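Local structure of SusD family protein (Bacteroides uniformis, 7KV1) at residues L112-V115 and D116-I120; L143-M146 and Q147-L151; Y469-L472 and V473-E476. The protein probably binds beta-glucan at the cell surface of a human gut Bacteroides as a SusD-family, tetratricopeptide-repeat glycan-binding protein. One frame throughout, in Å; residues are numbered along the deposited sequence.

All three contacts are local, each between side chains that are near neighbours along one helical stretch. Contact 1 lies on helix 110-129 and contact 2 on helix 138-162, the next helix in the chain; their centres are 16 Å apart and their nearest atoms about 6 Å. Contact 3 follows much later, on the short helix 468-474, its centre 24 Å from that of contact 1 and 29 Å from that of contact 2. No two contacts touch, yet helix 138-162 relates them: near its C-terminal end it meets side chains of both contact 1 and contact 3. The helical framework therefore brings early and late parts of the chain together in one compact protein.

Contact 1 of 3, residues L112-V115 and D116-I120; sequences LWTV and DYSGI
Asp116 opens the second half of this continuous piece of helix 110-129 with its N bonded to Leu112 O at 2.9 Å. Its carboxylate folds back over the same turn, leaving OD2 3.2 Å from Leu112 O; these are two acceptors, which do not bond while the carboxylate is charged. OD1 is buried without a partner in the model, and the Asp116 side chain also touches Met158 and Leu159 of helix 138-162.

Tyr117 supplies the aromatic part. Its N reaches Trp113 O at 3.0 Å in a nearly straight bond (N-H...O 174°), while its ring presents the CD2-CE2 edge to one face of the indole. The pair is edge-to-face: the centroid of the five-membered ring lies 4.7 Å from that of the tyrosine, the planes are 57° apart, and Tyr117 CE2 comes within 3.5 Å of Trp113 CE2. With CG anti to the backbone N (chi1 177°), Trp113 sets its indole where the tyrosine edge can reach it. Tyr117 OH bonds to Pro167 O, and Phe163 forms a further edge-to-face pair with Trp113.

Ser118 binds Thr114 O twice, through its N in the helical bond and through OG at 2.8 Å, the hydroxyl standing above the carbonyl plane. Gly119 N continues the i to i+4 pattern to Val115 O, all within the tetratricopeptide-like helical part of the SusD fold.

Chemically, the serine hydroxyl is satisfied within its own helix, whereas Asp116 sits among acceptor and apolar neighbours, a setting that would probably raise its pKa.

Contact 2 of 3, residues L143-M146 and Q147-L151; sequences LYEM and QARLL
Leu143 O, Tyr144 O, Glu145 O and Met146 O each accept the backbone N-H four residues on, from Gln147, Ala148, Arg149 and Leu150, over 2.9 to 3.1 Å, the regular pattern of an alpha-helix. The amide of Gln147 doubles back on the first of these carbonyls: NE2 lies 3.2 Å from Leu143 O, a weak bond with an N-H...O angle of 144°, and stands near the plane of the Tyr144 ring at its edge. The other end of the amide, OE1, is bound by Tyr55 OH and Arg227 NH1, so contacts on both ends restrain its rotation.

Two residues further along, on another side of the helix, Glu145 and Arg149 lie side by side and point the same way in an i to i+4 salt bridge, OE2 to NH1 at 3.0 Å. The extended glutamate, its CG anti to the backbone N (chi1 178°), and the arginine, bent at chi3, bring the two charged planes to within 16° of each other. NH1 meets OE2 on its anti side and out of the carboxylate plane, while Glu145 OE1 forms a salt bridge with Lys142 NZ.

This stretch belongs to helix 138-162 of the alpha-helical, tetratricopeptide-like part of the SusD fold, packed against helices 44-55, 110-129 and 185-201. Arg149 ties helix 138-162 to helix 185-201, since its NE also pairs with Glu195 OE2. With an alanine here, Glu195 would probably lose its salt-bridge mate, Glu145 would be left to Lys142, and the side chain of Met146 would lose the guanidinium it lies against. That methionine runs alongside the arginine, its CE 3.6 Å from Arg149 NH1 and its SD 3.8 Å from the same nitrogen.

Contact 3 of 3, residues Y469-L472 and V473-E476; sequences YFDL and VRAE
Tyr469 meets Val473 in a CH-pi interaction and Asp471 meets Arg474 in a salt bridge, a local and largely buried contact along the short helix 468-474. Val473 CG2 sits over one face of the Tyr469 ring, 3.9 Å from its centroid and nearest to CE1 and CZ. At the end of the ring, Tyr469 OH is hydrogen-bonded with Trp503 NE1.

The helix belongs to the SusD fold and packs against helices 230-244 and 487-490, the latter where Leu472 touches Ala487 and Ala490. On its polar side Asp471 OD1 receives Arg474 NE at 2.8 Å in a fairly straight bond (N-H...O 163°), and Arg474 NH2 adds a weak one at 3.3 Å. OD1 lies in the guanidinium plane, at its edge; NE meets it on the anti side, tilted out of the carboxylate plane, and the two planes are 82° apart. The route back to the aspartate starts from an uncommon arginine torsion (chi1 76°), with CG between the backbone N and the carbonyl carbon. Asp471 OD2 pairs with Arg458, and Arg474 NH1 with Glu417, extending the charge network to two further helices, 451-461 and 408-420.

Contact 1 of 3, residues L112-V115 and D116-I120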
ATOM      1  N   LEU A 112       1.495 -12.791   5.068  1.00 24.21           N
ATOM      2  CA  LEU A 112       2.068 -11.840   4.088  1.00 24.84           C
ATOM      3  C   LEU A 112       3.412 -12.387   3.610  1.00 23.46           C
ATOM      4  O   LEU A 112       3.685 -12.314   2.402  1.00 24.83           O
ATOM      5  CB  LEU A 112       2.209 -10.465   4.760  1.00 27.38           C
ATOM      6  CG  LEU A 112       1.853  -9.262   3.920  1.00 29.13           C
ATOM      7  CD1 LEU A 112       0.426  -9.390   3.389  1.00 31.38           C
ATOM      8  CD2 LEU A 112       2.037  -7.972   4.717  1.00 29.36           C
ATOM      9  N   TRP A 113       4.194 -12.968   4.515  1.00 21.61           N
ATOM     10  CA  TRP A 113       5.462 -13.667   4.191  1.00 23.40           C
ATOM     11  C   TRP A 113       5.192 -14.809   3.194  1.00 20.96           C
ATOM     12  O   TRP A 113       5.823 -14.843   2.136  1.00 22.84           O
ATOM     13  CB  TRP A 113       6.122 -14.135   5.486  1.00 23.35           C
ATOM     14  CG  TRP A 113       7.395 -14.928   5.354  1.00 22.24           C
ATOM     15  CD1 TRP A 113       7.536 -16.201   4.884  1.00 22.48           C
ATOM     16  CD2 TRP A 113       8.676 -14.565   5.902  1.00 21.50           C
ATOM     17  NE1 TRP A 113       8.823 -16.643   5.072  1.00 23.07           N
ATOM     18  CE2 TRP A 113       9.547 -15.643   5.669  1.00 21.98           C
ATOM     19  CE3 TRP A 113       9.159 -13.417   6.541  1.00 23.28           C
ATOM     20  CZ2 TRP A 113      10.881 -15.608   6.043  1.00 22.19           C
ATOM     21  CZ3 TRP A 113      10.484 -13.381   6.908  1.00 22.13           C
ATOM     22  CH2 TRP A 113      11.323 -14.467   6.665  1.00 22.26           C
ATOM     23  N   THR A 114       4.224 -15.670   3.475  1.00 24.05           N
ATOM     24  CA  THR A 114       3.853 -16.796   2.585  1.00 24.49           C
ATOM     25  C   THR A 114       3.384 -16.248   1.226  1.00 23.78           C
ATOM     26  O   THR A 114       3.885 -16.725   0.202  1.00 22.91           O
ATOM     27  CB  THR A 114       2.813 -17.706   3.244  1.00 26.43           C
ATOM     28  OG1 THR A 114       3.392 -18.050   4.496  1.00 26.52           O
ATOM     29  CG2 THR A 114       2.534 -18.936   2.406  1.00 28.02           C
ATOM     30  N   VAL A 115       2.477 -15.269   1.211  1.00 22.05           N
ATOM     31  CA  VAL A 115       2.013 -14.626  -0.047  1.00 23.64           C
ATOM     32  C   VAL A 115       3.221 -14.144  -0.852  1.00 23.64           C
ATOM     33  O   VAL A 115       3.345 -14.483  -2.045  1.00 24.51           O
ATOM     34  CB  VAL A 115       1.075 -13.450   0.263  1.00 27.65           C
ATOM     35  CG1 VAL A 115       0.816 -12.620  -0.980  1.00 30.02           C
ATOM     36  CG2 VAL A 115      -0.226 -13.912   0.895  1.00 27.82           C
ATOM     37  N   ASP A 116       4.092 -13.346  -0.234  1.00 22.88           N
ATOM     38  CA  ASP A 116       5.216 -12.701  -0.967  1.00 21.10           C
ATOM     39  C   ASP A 116       6.164 -13.771  -1.528  1.00 21.35           C
ATOM     40  O   ASP A 116       6.528 -13.675  -2.714  1.00 20.05           O
ATOM     41  CB  ASP A 116       5.940 -11.677  -0.099  1.00 21.62           C
ATOM     42  CG  ASP A 116       5.090 -10.464   0.248  1.00 22.36           C
ATOM     43  OD1 ASP A 116       4.149 -10.126  -0.533  1.00 20.18           O
ATOM     44  OD2 ASP A 116       5.370  -9.875   1.318  1.00 23.17           O
ATOM     45  N   TYR A 117       6.573 -14.765  -0.725  1.00 21.52           N
ATOM     46  CA  TYR A 117       7.487 -15.828  -1.220  1.00 23.39           C
ATOM     47  C   TYR A 117       6.787 -16.711  -2.263  1.00 23.32           C
ATOM     48  O   TYR A 117       7.490 -17.262  -3.126  1.00 24.96           O
ATOM     49  CB  TYR A 117       8.160 -16.596  -0.069  1.00 21.90           C
ATOM     50  CG  TYR A 117       9.279 -15.806   0.548  1.00 21.22           C
ATOM     51  CD1 TYR A 117      10.446 -15.548  -0.161  1.00 21.25           C
ATOM     52  CD2 TYR A 117       9.165 -15.278   1.824  1.00 21.50           C
ATOM     53  CE1 TYR A 117      11.485 -14.814   0.400  1.00 20.83           C
ATOM     54  CE2 TYR A 117      10.190 -14.549   2.400  1.00 20.55           C
ATOM     55  CZ  TYR A 117      11.346 -14.291   1.679  1.00 20.52           C
ATOM     56  OH  TYR A 117      12.344 -13.556   2.254  1.00 20.47           O
ATOM     57  N   SER A 118       5.473 -16.896  -2.186  1.00 25.28           N
ATOM     58  CA  SER A 118       4.711 -17.595  -3.242  1.00 24.57           C
ATOM     59  C   SER A 118       4.790 -16.800  -4.550  1.00 24.63           C
ATOM     60  O   SER A 118       5.096 -17.377  -5.595  1.00 23.16           O
ATOM     61  CB  SER A 118       3.293 -17.816  -2.814  1.00 26.93           C
ATOM     62  OG  SER A 118       3.265 -18.676  -1.686  1.00 27.01           O
ATOM     63  N   GLY A 119       4.553 -15.494  -4.491  1.00 25.23           N
ATOM     64  CA  GLY A 119       4.767 -14.616  -5.652  1.00 23.71           C
ATOM     65  C   GLY A 119       6.173 -14.745  -6.198  1.00 23.80           C
ATOM     66  O   GLY A 119       6.354 -14.907  -7.448  1.00 25.28           O
ATOM     67  N   ILE A 120       7.160 -14.662  -5.323  1.00 22.19           N
ATOM     68  CA  ILE A 120       8.588 -14.704  -5.750  1.00 22.89           C
ATOM     69  C   ILE A 120       8.867 -16.038  -6.473  1.00 22.79           C
ATOM     70  O   ILE A 120       9.359 -15.997  -7.612  1.00 22.28           O
ATOM     71  CB  ILE A 120       9.494 -14.395  -4.559  1.00 21.85           C
ATOM     72  CG1 ILE A 120       9.384 -12.920  -4.183  1.00 21.95           C
ATOM     73  CG2 ILE A 120      10.922 -14.787  -4.858  1.00 24.48           C
ATOM     74  CD1 ILE A 120       9.642 -12.677  -2.720  1.00 23.46           C
TER

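Contact 2 of 3, residues L143-M146 and Q147-L151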
ATOM      1  N   LEU A 143       8.974  -8.447 -22.652  1.00 29.67           N
ATOM      2  CA  LEU A 143       7.754  -7.985 -21.941  1.00 33.12           C
ATOM      3  C   LEU A 143       7.428  -8.950 -20.796  1.00 32.72           C
ATOM      4  O   LEU A 143       7.166  -8.439 -19.678  1.00 30.24           O
ATOM      5  CB  LEU A 143       6.568  -7.852 -22.894  1.00 34.03           C
ATOM      6  CG  LEU A 143       6.435  -6.504 -23.604  1.00 43.34           C
ATOM      7  CD1 LEU A 143       5.142  -6.465 -24.414  1.00 49.04           C
ATOM      8  CD2 LEU A 143       6.459  -5.348 -22.611  1.00 46.42           C
ATOM      9  N   TYR A 144       7.416 -10.271 -21.040  1.00 28.90           N
ATOM     10  CA  TYR A 144       7.063 -11.273 -19.994  1.00 29.72           C
ATOM     11  C   TYR A 144       8.113 -11.209 -18.875  1.00 26.48           C
ATOM     12  O   TYR A 144       7.743 -11.187 -17.693  1.00 29.34           O
ATOM     13  CB  TYR A 144       6.940 -12.702 -20.539  1.00 31.02           C
ATOM     14  CG  TYR A 144       5.938 -12.908 -21.651  1.00 35.35           C
ATOM     15  CD1 TYR A 144       4.764 -12.173 -21.744  1.00 37.92           C
ATOM     16  CD2 TYR A 144       6.169 -13.873 -22.620  1.00 38.59           C
ATOM     17  CE1 TYR A 144       3.853 -12.377 -22.770  1.00 39.60           C
ATOM     18  CE2 TYR A 144       5.281 -14.081 -23.661  1.00 38.96           C
ATOM     19  CZ  TYR A 144       4.120 -13.333 -23.742  1.00 42.57           C
ATOM     20  OH  TYR A 144       3.256 -13.569 -24.778  1.00 42.43           O
ATOM     21  N   GLU A 145       9.381 -11.113 -19.267  1.00 24.28           N
ATOM     22  CA  GLU A 145      10.551 -11.066 -18.372  1.00 27.25           C
ATOM     23  C   GLU A 145      10.442  -9.857 -17.439  1.00 26.95           C
ATOM     24  O   GLU A 145      10.587 -10.021 -16.227  1.00 23.90           O
ATOM     25  CB  GLU A 145      11.848 -10.903 -19.154  1.00 28.52           C
ATOM     26  CG  GLU A 145      13.042 -10.812 -18.249  1.00 28.83           C
ATOM     27  CD  GLU A 145      14.351 -10.493 -18.924  1.00 32.28           C
ATOM     28  OE1 GLU A 145      14.406 -10.518 -20.155  1.00 38.63           O
ATOM     29  OE2 GLU A 145      15.289 -10.200 -18.208  1.00 32.79           O
ATOM     30  N   MET A 146      10.231  -8.677 -18.006  1.00 25.53           N
ATOM     31  CA  MET A 146      10.243  -7.433 -17.212  1.00 25.82           C
ATOM     32  C   MET A 146       9.003  -7.392 -16.317  1.00 23.66           C
ATOM     33  O   MET A 146       9.123  -6.884 -15.203  1.00 26.69           O
ATOM     34  CB  MET A 146      10.354  -6.215 -18.122  1.00 24.98           C
ATOM     35  CG  MET A 146      11.764  -6.065 -18.718  1.00 25.96           C
ATOM     36  SD  MET A 146      13.168  -6.525 -17.641  1.00 27.60           S
ATOM     37  CE  MET A 146      14.522  -6.605 -18.819  1.00 30.44           C
ATOM     38  N   GLN A 147       7.867  -7.935 -16.751  1.00 23.95           N
ATOM     39  CA  GLN A 147       6.664  -8.006 -15.884  1.00 24.00           C
ATOM     40  C   GLN A 147       6.981  -8.913 -14.682  1.00 25.04           C
ATOM     41  O   GLN A 147       6.703  -8.527 -13.525  1.00 23.89           O
ATOM     42  CB  GLN A 147       5.443  -8.498 -16.648  1.00 24.32           C
ATOM     43  CG  GLN A 147       4.754  -7.452 -17.502  1.00 23.49           C
ATOM     44  CD  GLN A 147       3.663  -8.103 -18.318  1.00 26.47           C
ATOM     45  OE1 GLN A 147       2.581  -8.380 -17.827  1.00 25.98           O
ATOM     46  NE2 GLN A 147       3.947  -8.347 -19.586  1.00 25.21           N
ATOM     47  N   ALA A 148       7.585 -10.071 -14.919  1.00 23.38           N
ATOM     48  CA  ALA A 148       7.913 -11.010 -13.826  1.00 24.58           C
ATOM     49  C   ALA A 148       8.916 -10.349 -12.873  1.00 22.84           C
ATOM     50  O   ALA A 148       8.765 -10.500 -11.636  1.00 21.09           O
ATOM     51  CB  ALA A 148       8.437 -12.316 -14.379  1.00 25.09           C
ATOM     52  N   ARG A 149       9.911  -9.632 -13.394  1.00 21.92           N
ATOM     53  CA  ARG A 149      10.955  -9.055 -12.509  1.00 20.86           C
ATOM     54  C   ARG A 149      10.360  -7.922 -11.648  1.00 21.06           C
ATOM     55  O   ARG A 149      10.730  -7.794 -10.467  1.00 23.36           O
ATOM     56  CB  ARG A 149      12.181  -8.651 -13.319  1.00 21.81           C
ATOM     57  CG  ARG A 149      12.951  -9.868 -13.832  1.00 23.98           C
ATOM     58  CD  ARG A 149      14.026  -9.517 -14.835  1.00 25.06           C
ATOM     59  NE  ARG A 149      15.133  -8.851 -14.177  1.00 24.15           N
ATOM     60  CZ  ARG A 149      16.125  -8.246 -14.811  1.00 28.15           C
ATOM     61  NH1 ARG A 149      16.188  -8.272 -16.142  1.00 30.58           N
ATOM     62  NH2 ARG A 149      17.090  -7.667 -14.122  1.00 25.60           N
ATOM     63  N   LEU A 150       9.469  -7.131 -12.218  1.00 20.82           N
ATOM     64  CA  LEU A 150       8.831  -6.007 -11.495  1.00 22.33           C
ATOM     65  C   LEU A 150       7.898  -6.552 -10.407  1.00 20.13           C
ATOM     66  O   LEU A 150       7.902  -5.989  -9.289  1.00 21.44           O
ATOM     67  CB  LEU A 150       8.101  -5.127 -12.513  1.00 21.60           C
ATOM     68  CG  LEU A 150       7.421  -3.883 -11.929  1.00 21.54           C
ATOM     69  CD1 LEU A 150       8.335  -3.137 -10.969  1.00 21.38           C
ATOM     70  CD2 LEU A 150       6.976  -2.972 -13.063  1.00 22.21           C
ATOM     71  N   LEU A 151       7.150  -7.619 -10.685  1.00 18.84           N
ATOM     72  CA  LEU A 151       6.302  -8.294  -9.676  1.00 20.90           C
ATOM     73  C   LEU A 151       7.206  -8.809  -8.567  1.00 19.61           C
ATOM     74  O   LEU A 151       6.880  -8.654  -7.391  1.00 19.83           O
ATOM     75  CB  LEU A 151       5.514  -9.439 -10.307  1.00 22.21           C
ATOM     76  CG  LEU A 151       4.258  -9.031 -11.048  1.00 23.67           C
ATOM     77  CD1 LEU A 151       3.767 -10.187 -11.900  1.00 24.65           C
ATOM     78  CD2 LEU A 151       3.160  -8.603 -10.081  1.00 23.93           C
TER

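Contact 3 of 3, residues Y469-L472 and V473-E476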
ATOM      1  N   TYR A 469       1.462   4.932   7.959  1.00 17.09           N
ATOM      2  CA  TYR A 469       2.455   4.294   8.860  1.00 17.69           C
ATOM      3  C   TYR A 469       3.870   4.363   8.266  1.00 17.36           C
ATOM      4  O   TYR A 469       4.794   4.842   8.959  1.00 17.19           O
ATOM      5  CB  TYR A 469       2.073   2.862   9.211  1.00 16.39           C
ATOM      6  CG  TYR A 469       3.164   2.159   9.958  1.00 15.93           C
ATOM      7  CD1 TYR A 469       3.504   2.562  11.244  1.00 15.96           C
ATOM      8  CD2 TYR A 469       3.835   1.098   9.395  1.00 15.54           C
ATOM      9  CE1 TYR A 469       4.526   1.933  11.938  1.00 18.42           C
ATOM     10  CE2 TYR A 469       4.845   0.440  10.081  1.00 16.28           C
ATOM     11  CZ  TYR A 469       5.194   0.868  11.353  1.00 18.41           C
ATOM     12  OH  TYR A 469       6.188   0.241  12.027  1.00 20.14           O
ATOM     13  N   PHE A 470       4.059   3.886   7.032  1.00 16.82           N
ATOM     14  CA  PHE A 470       5.368   3.958   6.330  1.00 18.60           C
ATOM     15  C   PHE A 470       5.864   5.411   6.210  1.00 17.47           C
ATOM     16  O   PHE A 470       7.087   5.605   6.421  1.00 16.38           O
ATOM     17  CB  PHE A 470       5.317   3.243   4.988  1.00 20.18           C
ATOM     18  CG  PHE A 470       5.022   1.771   5.149  1.00 22.74           C
ATOM     19  CD1 PHE A 470       5.655   1.028   6.133  1.00 21.77           C
ATOM     20  CD2 PHE A 470       4.096   1.147   4.337  1.00 23.13           C
ATOM     21  CE1 PHE A 470       5.371  -0.323   6.294  1.00 26.34           C
ATOM     22  CE2 PHE A 470       3.808  -0.190   4.505  1.00 22.80           C
ATOM     23  CZ  PHE A 470       4.436  -0.922   5.484  1.00 23.10           C
ATOM     24  N   ASP A 471       4.989   6.394   5.983  1.00 17.69           N
ATOM     25  CA  ASP A 471       5.405   7.831   5.959  1.00 18.37           C
ATOM     26  C   ASP A 471       5.916   8.258   7.347  1.00 18.30           C
ATOM     27  O   ASP A 471       6.921   9.012   7.403  1.00 18.38           O
ATOM     28  CB  ASP A 471       4.306   8.770   5.470  1.00 17.73           C
ATOM     29  CG  ASP A 471       4.072   8.637   3.976  1.00 20.59           C
ATOM     30  OD1 ASP A 471       5.009   8.129   3.275  1.00 20.55           O
ATOM     31  OD2 ASP A 471       2.955   9.006   3.512  1.00 24.22           O
ATOM     32  N   LEU A 472       5.268   7.838   8.436  1.00 17.53           N
ATOM     33  CA  LEU A 472       5.699   8.246   9.794  1.00 17.40           C
ATOM     34  C   LEU A 472       7.079   7.622  10.079  1.00 17.63           C
ATOM     35  O   LEU A 472       7.940   8.317  10.599  1.00 18.01           O
ATOM     36  CB  LEU A 472       4.670   7.811  10.840  1.00 18.78           C
ATOM     37  CG  LEU A 472       3.394   8.629  10.907  1.00 17.43           C
ATOM     38  CD1 LEU A 472       2.342   7.917  11.756  1.00 18.48           C
ATOM     39  CD2 LEU A 472       3.687  10.012  11.447  1.00 18.37           C
ATOM     40  N   VAL A 473       7.316   6.384   9.669  1.00 17.49           N
ATOM     41  CA  VAL A 473       8.598   5.676   9.960  1.00 17.22           C
ATOM     42  C   VAL A 473       9.757   6.318   9.198  1.00 16.93           C
ATOM     43  O   VAL A 473      10.823   6.548   9.811  1.00 15.38           O
ATOM     44  CB  VAL A 473       8.507   4.184   9.642  1.00 17.31           C
ATOM     45  CG1 VAL A 473       9.878   3.513   9.750  1.00 18.25           C
ATOM     46  CG2 VAL A 473       7.474   3.502  10.537  1.00 20.21           C
ATOM     47  N   ARG A 474       9.562   6.579   7.908  1.00 16.80           N
ATOM     48  CA  ARG A 474      10.650   7.115   7.055  1.00 16.73           C
ATOM     49  C   ARG A 474      10.982   8.543   7.490  1.00 18.72           C
ATOM     50  O   ARG A 474      12.158   8.976   7.267  1.00 17.92           O
ATOM     51  CB  ARG A 474      10.273   6.982   5.584  1.00 17.00           C
ATOM     52  CG  ARG A 474       9.260   7.995   5.075  1.00 17.50           C
ATOM     53  CD  ARG A 474       8.835   7.622   3.663  1.00 16.36           C
ATOM     54  NE  ARG A 474       7.824   8.527   3.167  1.00 18.22           N
ATOM     55  CZ  ARG A 474       8.066   9.770   2.719  1.00 17.74           C
ATOM     56  NH1 ARG A 474       9.297  10.258   2.717  1.00 17.37           N
ATOM     57  NH2 ARG A 474       7.071  10.513   2.259  1.00 19.29           N
ATOM     58  N   ALA A 475       9.991   9.251   8.047  1.00 18.10           N
ATOM     59  CA  ALA A 475      10.104  10.659   8.494  1.00 19.65           C
ATOM     60  C   ALA A 475      11.078  10.769   9.665  1.00 19.74           C
ATOM     61  O   ALA A 475      11.577  11.865   9.882  1.00 19.86           O
ATOM     62  CB  ALA A 475       8.769  11.271   8.846  1.00 18.76           C
ATOM     63  N   GLU A 476      11.425   9.666  10.311  1.00 19.35           N
ATOM     64  CA  GLU A 476      12.534   9.648  11.296  1.00 21.53           C
ATOM     65  C   GLU A 476      13.841  10.138  10.640  1.00 22.35           C
ATOM     66  O   GLU A 476      14.701  10.646  11.373  1.00 24.60           O
ATOM     67  CB  GLU A 476      12.661   8.277  11.960  1.00 22.17           C
ATOM     68  CG  GLU A 476      11.471   7.946  12.842  1.00 24.83           C
ATOM     69  CD  GLU A 476      11.333   8.860  14.050  1.00 28.46           C
ATOM     70  OE1 GLU A 476      12.370   9.198  14.643  1.00 31.67           O
ATOM     71  OE2 GLU A 476      10.209   9.284  14.354  1.00 26.64           O
TER